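Local coordinates for HpcH/HpaI aldolase/citrate lyase family protein (Burkholderia cenocepacia, PDB 4MF4) that belongs to the HpcH/HpaI aldolase/citrate lyase family and folds as a parallel eight-stranded TIM barrel, at residues 26-31 with 247-252; 30-35 with 51-56; 80-85 with 101-106. All coordinates share one frame; numbering follows the deposited sequence.

All three contacts pair neighbouring parallel strands of one closed eight-stranded barrel, and all are buried. Contact 1 closes the barrel between its first and last strands; contact 2 adds the second strand to the first, sharing L30 and W31 with contact 1; contact 3, two strands further on, joins the third and fourth. Contacts 1 and 2 both touch a second subunit, and contact 2 a third, whereas contact 3 touches no other chain. Their chemistry differs: contact 1 relies on backbone bonds around a bulge, contact 2 on an indole with a sulfur and a carboxylate, contact 3 on valines, waters and an arginine. Inside the barrel, W31 packs on R84 and M105 of contact 3.

Contact 1: residues 26-31 with 247-252; sequences PLYGLW and ITVSAD
L27 offers its carbonyl to the strand 246-251, and I247 N reaches L27 O at 3.0 Å from above the carbonyl plane. Its leucine side chain leads away, into helix 15-22. Y28 turns its ring to the outside, CG anti to the carbonyl carbon (chi1 -61°), where the tyrosine and I247 run side by side with CD1 4.1 Å from I247 CB. Helix 233-242 packs on this pair through R240, and V267 of a second subunit also packs against Y28. G29 brings only backbone to the inner face beside T248: G29 N binds I247 O at 2.9 Å, and V249 N gives G29 O a nearly straight bond (169°). This parallel pairing of first and last strands closes the TIM barrel. The register slips by one residue between G29 and W31, a beta bulge, and V249 there is the centre of an inverse gamma turn. L30 spans the bulge on the outer side, its CD1 lying 3.4 Å from V249 O, which also accepts from W255 NE1. W31 resumes the pairing, with W31 N bonded to S250 O at 3.1 Å. An unusual chi1 of -142° swings the indole obliquely across T248, CE3 meeting CG2 at 3.6 Å, while CB rests on the CB of A251; small A251 suits this crowded interior, which F187 and F229 help to fill. W31 O receives D252 N at 2.9 Å, almost along the C=O axis, just where helix 252-268 begins, and the D252 carboxylate turns to the backbone nitrogens of S33 and L34.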
# COMPACT_ATOMS: atom_id res chain seq x y z
N PRO A 26 31.84 16.75 -14.86
CA PRO A 26 30.47 16.33 -15.08
C PRO A 26 29.93 15.44 -13.97
O PRO A 26 30.68 14.66 -13.36
CB PRO A 26 30.56 15.49 -16.37
CG PRO A 26 31.94 15.72 -16.91
CD PRO A 26 32.77 15.99 -15.71
N LEU A 27 28.62 15.55 -13.73
CA LEU A 27 27.94 14.72 -12.76
C LEU A 27 26.77 14.02 -13.43
O LEU A 27 25.82 14.68 -13.88
CB LEU A 27 27.49 15.59 -11.59
CG LEU A 27 28.58 16.39 -10.89
CD1 LEU A 27 28.01 17.45 -9.98
CD2 LEU A 27 29.42 15.42 -10.05
N TYR A 28 26.83 12.70 -13.53
CA TYR A 28 25.90 11.92 -14.34
C TYR A 28 24.77 11.34 -13.49
O TYR A 28 24.98 10.76 -12.42
CB TYR A 28 26.64 10.82 -15.10
CG TYR A 28 27.69 11.35 -16.04
CD1 TYR A 28 27.32 11.95 -17.23
CD2 TYR A 28 29.05 11.25 -15.75
CE1 TYR A 28 28.27 12.46 -18.11
CE2 TYR A 28 30.03 11.74 -16.62
CZ TYR A 28 29.62 12.35 -17.80
OH TYR A 28 30.54 12.89 -18.69
N GLY A 29 23.55 11.47 -14.01
CA GLY A 29 22.35 11.12 -13.26
C GLY A 29 21.47 10.21 -14.07
O GLY A 29 21.65 10.05 -15.28
N LEU A 30 20.52 9.59 -13.40
CA LEU A 30 19.53 8.79 -14.08
C LEU A 30 18.17 9.24 -13.51
O LEU A 30 18.09 9.49 -12.32
CB LEU A 30 19.81 7.33 -13.71
CG LEU A 30 19.14 6.21 -14.46
CD1 LEU A 30 19.53 6.20 -15.96
CD2 LEU A 30 19.53 4.88 -13.77
N TRP A 31 17.15 9.38 -14.37
CA TRP A 31 15.79 9.71 -13.99
C TRP A 31 15.07 8.45 -13.52
O TRP A 31 15.14 7.40 -14.20
CB TRP A 31 15.02 10.24 -15.21
CG TRP A 31 14.10 11.32 -14.90
CD1 TRP A 31 12.74 11.27 -14.89
CD2 TRP A 31 14.46 12.66 -14.56
NE1 TRP A 31 12.24 12.51 -14.55
CE2 TRP A 31 13.28 13.37 -14.34
CE3 TRP A 31 15.68 13.32 -14.41
CZ2 TRP A 31 13.27 14.71 -14.00
CZ3 TRP A 31 15.67 14.66 -14.05
CH2 TRP A 31 14.48 15.34 -13.85
N ILE A 247 24.31 16.06 -16.10
CA ILE A 247 23.77 15.45 -17.30
C ILE A 247 22.98 14.20 -16.93
O ILE A 247 23.54 13.29 -16.31
CB ILE A 247 24.89 15.08 -18.28
CG1 ILE A 247 25.62 16.35 -18.73
CG2 ILE A 247 24.30 14.37 -19.48
CD1 ILE A 247 26.82 16.11 -19.62
N THR A 248 21.70 14.18 -17.30
CA THR A 248 20.82 13.05 -17.08
C THR A 248 20.94 12.13 -18.28
O THR A 248 20.65 12.55 -19.38
CB THR A 248 19.32 13.45 -16.99
OG1 THR A 248 19.12 14.61 -16.20
CG2 THR A 248 18.50 12.35 -16.41
N VAL A 249 21.34 10.87 -18.06
CA VAL A 249 21.47 9.86 -19.11
C VAL A 249 20.14 9.09 -19.22
O VAL A 249 20.03 7.91 -18.84
CB VAL A 249 22.67 8.90 -18.87
CG1 VAL A 249 22.95 8.04 -20.09
CG2 VAL A 249 23.95 9.63 -18.52
N SER A 250 19.13 9.80 -19.71
CA SER A 250 17.77 9.29 -19.86
C SER A 250 17.15 8.78 -18.55
O SER A 250 17.45 9.30 -17.48
CB SER A 250 17.74 8.25 -20.99
OG SER A 250 16.42 7.92 -21.42
N ALA A 251 16.30 7.76 -18.62
CA ALA A 251 15.40 7.36 -17.51
C ALA A 251 15.37 5.84 -17.42
O ALA A 251 15.59 5.13 -18.46
CB ALA A 251 13.98 7.89 -17.76
N ASP A 252 15.11 5.37 -16.21
CA ASP A 252 15.01 3.93 -15.92
C ASP A 252 14.08 3.21 -16.89
O ASP A 252 14.48 2.21 -17.48
CB ASP A 252 14.57 3.68 -14.45
CG ASP A 252 13.27 4.39 -14.06
OD1 ASP A 252 12.64 5.13 -14.87
OD2 ASP A 252 12.84 4.18 -12.91

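Contact 2: residues 30-35 with 51-56; sequences LWLSLG and LCIDME
The indole of W31 carries C52 over one face: SG stands 3.8 Å from the centroid of the six-membered ring, a sulfur-aromatic contact for which the slim, polarisable thiol is well suited, and C52 CB adds a CH-pi contact. At the edge NE1 donates to D54 OD2 (3.2 Å, 160°), S33 OG and a water lie in the ring plane, and F229 is an edge-to-face neighbour. The D54 carboxylate is turned 68° from the indole, so NE1 meets OD2 from above the carboxylate plane. The same water donates to D54 OD2 at 2.7 Å and hydrogen-bonds S33 OG. OD1 accepts from E56 N at 2.8 Å, closing an Asx turn, and forms a salt bridge with R84; together these bonds fix the rotation of the buried acid. Branched apolar residues fill the outer face, L51 CD2 packing 3.7 Å from L30 CB while L32 CD1 touches L51 CB and I53 CG1. Within the sheet, C52 N binds L30 O at 2.9 Å and L32 N binds C52 O at 2.7 Å; the last bond, D54 N to L32 O, is weak. The two strands, joined through helix 37-43, are the first beta-alpha-beta unit of the TIM barrel.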
# COMPACT_ATOMS: atom_id res chain seq x y z
N LEU A 30 20.52 9.59 -13.40
CA LEU A 30 19.53 8.79 -14.08
C LEU A 30 18.17 9.24 -13.51
O LEU A 30 18.09 9.49 -12.32
CB LEU A 30 19.81 7.33 -13.71
CG LEU A 30 19.14 6.21 -14.46
CD1 LEU A 30 19.53 6.20 -15.96
CD2 LEU A 30 19.53 4.88 -13.77
N TRP A 31 17.15 9.38 -14.37
CA TRP A 31 15.79 9.71 -13.99
C TRP A 31 15.07 8.45 -13.52
O TRP A 31 15.14 7.40 -14.20
CB TRP A 31 15.02 10.24 -15.21
CG TRP A 31 14.10 11.32 -14.90
CD1 TRP A 31 12.74 11.27 -14.89
CD2 TRP A 31 14.46 12.66 -14.56
NE1 TRP A 31 12.24 12.51 -14.55
CE2 TRP A 31 13.28 13.37 -14.34
CE3 TRP A 31 15.68 13.32 -14.41
CZ2 TRP A 31 13.27 14.71 -14.00
CZ3 TRP A 31 15.67 14.66 -14.05
CH2 TRP A 31 14.48 15.34 -13.85
N LEU A 32 14.41 8.54 -12.36
CA LEU A 32 13.65 7.43 -11.84
C LEU A 32 12.16 7.73 -11.95
O LEU A 32 11.62 8.49 -11.15
CB LEU A 32 14.01 7.12 -10.39
CG LEU A 32 15.48 6.91 -10.04
CD1 LEU A 32 15.60 6.63 -8.55
CD2 LEU A 32 16.10 5.79 -10.85
N SER A 33 11.53 7.12 -12.96
CA SER A 33 10.09 7.23 -13.28
C SER A 33 9.24 6.02 -12.85
O SER A 33 8.01 6.14 -12.73
CB SER A 33 9.91 7.34 -14.80
OG SER A 33 10.66 8.43 -15.32
N LEU A 34 9.85 4.86 -12.61
CA LEU A 34 9.08 3.63 -12.40
C LEU A 34 8.39 3.58 -11.04
O LEU A 34 7.42 2.81 -10.87
CB LEU A 34 9.96 2.37 -12.58
CG LEU A 34 10.48 1.99 -13.98
CD1 LEU A 34 11.58 0.93 -13.82
CD2 LEU A 34 9.30 1.51 -14.82
N GLY A 35 8.82 4.38 -10.08
CA GLY A 35 8.17 4.41 -8.77
C GLY A 35 8.37 3.18 -7.90
O GLY A 35 7.54 2.86 -7.05
N LEU A 51 20.64 10.37 -8.67
CA LEU A 51 19.44 9.72 -9.15
C LEU A 51 18.24 10.60 -8.84
O LEU A 51 18.14 11.12 -7.74
CB LEU A 51 19.23 8.37 -8.46
CG LEU A 51 20.32 7.30 -8.62
CD1 LEU A 51 20.06 6.10 -7.71
CD2 LEU A 51 20.36 6.81 -10.04
N CYS A 52 17.36 10.81 -9.81
CA CYS A 52 16.22 11.76 -9.61
C CYS A 52 14.89 11.05 -9.40
O CYS A 52 14.45 10.31 -10.28
CB CYS A 52 16.09 12.73 -10.78
SG CYS A 52 14.88 14.02 -10.43
N ILE A 53 14.29 11.25 -8.25
CA ILE A 53 12.93 10.75 -7.97
C ILE A 53 11.98 11.82 -8.45
O ILE A 53 11.89 12.89 -7.86
CB ILE A 53 12.73 10.45 -6.48
CG1 ILE A 53 13.72 9.37 -6.01
CG2 ILE A 53 11.30 9.99 -6.17
CD1 ILE A 53 13.95 9.44 -4.52
N ASP A 54 11.25 11.55 -9.53
CA ASP A 54 10.38 12.58 -10.14
C ASP A 54 8.96 12.58 -9.51
O ASP A 54 8.32 11.56 -9.55
CB ASP A 54 10.26 12.30 -11.60
CG ASP A 54 9.51 13.38 -12.35
OD1 ASP A 54 9.32 14.49 -11.82
OD2 ASP A 54 9.26 13.14 -13.55
N MET A 55 8.50 13.72 -8.98
CA MET A 55 7.14 13.89 -8.46
C MET A 55 6.26 14.62 -9.47
O MET A 55 5.04 14.67 -9.32
CB MET A 55 7.12 14.65 -7.16
CG MET A 55 8.08 14.11 -6.12
SD MET A 55 7.86 15.02 -4.60
CE MET A 55 6.19 14.62 -4.08
N GLU A 56 6.87 15.15 -10.54
CA GLU A 56 6.09 15.98 -11.47
C GLU A 56 5.46 15.11 -12.53
O GLU A 56 4.25 15.19 -12.74
CB GLU A 56 6.93 17.03 -12.15
CG GLU A 56 6.09 17.99 -12.96
CD GLU A 56 6.90 18.88 -13.90
OE1 GLU A 56 8.09 18.65 -14.13
OE2 GLU A 56 6.32 19.83 -14.45
O HOH W 1 9.30 10.94 -15.13

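Contact 3: residues 80-85 with 101-106; sequences EPVVRV and ARTLMF. With EDO (1,2-ethanediol), chain G.
Strands 80-84 and 103-106 are the parallel partners of a beta-alpha-beta unit of the TIM barrel, linked by helix 90-98. V83 N donates to T103 O at 3.0 Å and M105 N to V83 O at 2.8 Å, both nearly straight; the bond from V85 N to M105 O is more bent. At the start of the pair the backbones part and water takes over: one water donates to P81 O and accepts from T103 N. A second water donates to P81 O and to E80 OE1 and accepts from T103 OG1, so a single carbonyl takes two waters, while the threonine hydroxyl is also bonded to N14. Beta-branched side chains suit the extended backbone. The side chains of V82 and T103 cross obliquely, their CG2 methyls meeting, whereas on the outer face V83 CG2 presses on A101 CB at 3.5 Å, tighter than usual, a closeness that a small alanine permits. L104 CD2 lies 3.9 Å from V83 CB and carries this apolar layer to helix 90-98. Beyond it V85 and F106 run side by side, V85 CG2 4.0 Å from F106 CD2. R84 and M105 face the interior. Both begin with CG anti to the backbone N, and both bend at chi3 (75° for R84, -50° for M105), so the aliphatic part of the arginine crosses the thioether with CD 4.0 Å from M105 SD. The buried guanidinium is held farther in by a hydrogen bond from NH1 to Q164. At the edge of its plane, R84 NH2 donates to O2 of a bound 1,2-ethanediol, probably from the crystallisation liquor, at 2.8 Å.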
# COMPACT_ATOMS: atom_id res chain seq x y z
N GLU A 80 23.77 10.45 -5.09
CA GLU A 80 23.06 11.46 -4.34
C GLU A 80 21.65 11.54 -4.92
O GLU A 80 21.49 11.77 -6.09
CB GLU A 80 23.79 12.80 -4.50
CG GLU A 80 25.09 12.91 -3.71
CD GLU A 80 24.88 13.47 -2.29
OE1 GLU A 80 23.73 13.84 -1.96
OE2 GLU A 80 25.88 13.62 -1.55
N PRO A 81 20.62 11.35 -4.10
CA PRO A 81 19.26 11.57 -4.59
C PRO A 81 18.92 13.05 -4.85
O PRO A 81 19.36 13.99 -4.12
CB PRO A 81 18.35 11.02 -3.46
CG PRO A 81 19.24 10.78 -2.31
CD PRO A 81 20.66 11.09 -2.65
N VAL A 82 18.15 13.25 -5.90
CA VAL A 82 17.56 14.54 -6.23
C VAL A 82 16.05 14.29 -6.31
O VAL A 82 15.61 13.23 -6.84
CB VAL A 82 18.10 14.99 -7.61
CG1 VAL A 82 17.41 16.26 -8.08
CG2 VAL A 82 19.63 15.20 -7.55
N VAL A 83 15.25 15.23 -5.79
CA VAL A 83 13.79 15.14 -5.94
C VAL A 83 13.27 16.25 -6.82
O VAL A 83 13.54 17.44 -6.54
CB VAL A 83 13.06 15.12 -4.55
CG1 VAL A 83 11.55 15.23 -4.72
CG2 VAL A 83 13.38 13.86 -3.79
N ARG A 84 12.56 15.92 -7.90
CA ARG A 84 11.84 17.00 -8.63
C ARG A 84 10.42 17.13 -8.09
O ARG A 84 9.61 16.21 -8.29
CB ARG A 84 11.78 16.78 -10.13
CG ARG A 84 10.88 17.85 -10.80
CD ARG A 84 11.14 17.99 -12.28
NE ARG A 84 10.58 16.88 -13.03
CZ ARG A 84 10.55 16.78 -14.36
NH1 ARG A 84 11.11 17.71 -15.15
NH2 ARG A 84 10.00 15.72 -14.90
N VAL A 85 10.11 18.27 -7.44
CA VAL A 85 8.80 18.47 -6.85
C VAL A 85 7.78 18.78 -7.94
O VAL A 85 8.16 19.16 -9.06
CB VAL A 85 8.77 19.54 -5.73
CG1 VAL A 85 9.69 19.14 -4.59
CG2 VAL A 85 9.09 20.94 -6.25
N ALA A 101 15.18 14.76 1.46
CA ALA A 101 15.81 15.07 0.19
C ALA A 101 16.54 16.40 0.41
O ALA A 101 15.95 17.34 0.92
CB ALA A 101 14.78 15.19 -0.93
N ARG A 102 17.81 16.45 0.07
CA ARG A 102 18.61 17.68 0.28
C ARG A 102 18.94 18.40 -1.03
O ARG A 102 19.55 19.48 -1.01
CB ARG A 102 19.92 17.34 1.02
CG ARG A 102 19.66 16.74 2.38
CD ARG A 102 20.91 16.67 3.27
NE ARG A 102 21.90 15.78 2.70
CZ ARG A 102 23.12 15.58 3.23
NH1 ARG A 102 23.51 16.24 4.34
NH2 ARG A 102 23.95 14.74 2.66
N THR A 103 18.58 17.80 -2.16
CA THR A 103 18.71 18.49 -3.44
C THR A 103 17.33 18.43 -4.12
O THR A 103 16.75 17.35 -4.32
CB THR A 103 19.80 17.86 -4.33
OG1 THR A 103 21.07 17.83 -3.65
CG2 THR A 103 19.91 18.63 -5.63
N LEU A 104 16.80 19.60 -4.44
CA LEU A 104 15.47 19.72 -5.02
C LEU A 104 15.54 20.36 -6.38
O LEU A 104 16.33 21.32 -6.59
CB LEU A 104 14.62 20.60 -4.13
CG LEU A 104 14.19 20.07 -2.79
CD1 LEU A 104 13.13 21.00 -2.22
CD2 LEU A 104 13.72 18.64 -2.90
N MET A 105 14.75 19.83 -7.31
CA MET A 105 14.59 20.43 -8.62
C MET A 105 13.19 21.05 -8.71
O MET A 105 12.19 20.38 -8.43
CB MET A 105 14.78 19.42 -9.75
CG MET A 105 14.75 20.08 -11.12
SD MET A 105 14.97 18.95 -12.49
CE MET A 105 16.42 18.06 -12.01
N PHE A 106 13.12 22.32 -9.11
CA PHE A 106 11.84 23.03 -9.31
C PHE A 106 11.53 23.19 -10.81
O PHE A 106 12.36 23.73 -11.59
CB PHE A 106 11.93 24.41 -8.66
CG PHE A 106 11.97 24.36 -7.18
CD1 PHE A 106 13.17 24.12 -6.52
CD2 PHE A 106 10.81 24.52 -6.45
CE1 PHE A 106 13.21 24.10 -5.14
CE2 PHE A 106 10.84 24.47 -5.08
CZ PHE A 106 12.06 24.26 -4.42
C1 EDO G . 12.88 15.56 -17.61
O1 EDO G . 13.09 16.78 -18.35
C2 EDO G . 11.71 14.73 -18.12
O2 EDO G . 10.48 15.32 -17.68
O HOH W 2 21.44 15.15 -2.87
O HOH W 3 17.40 14.93 -2.64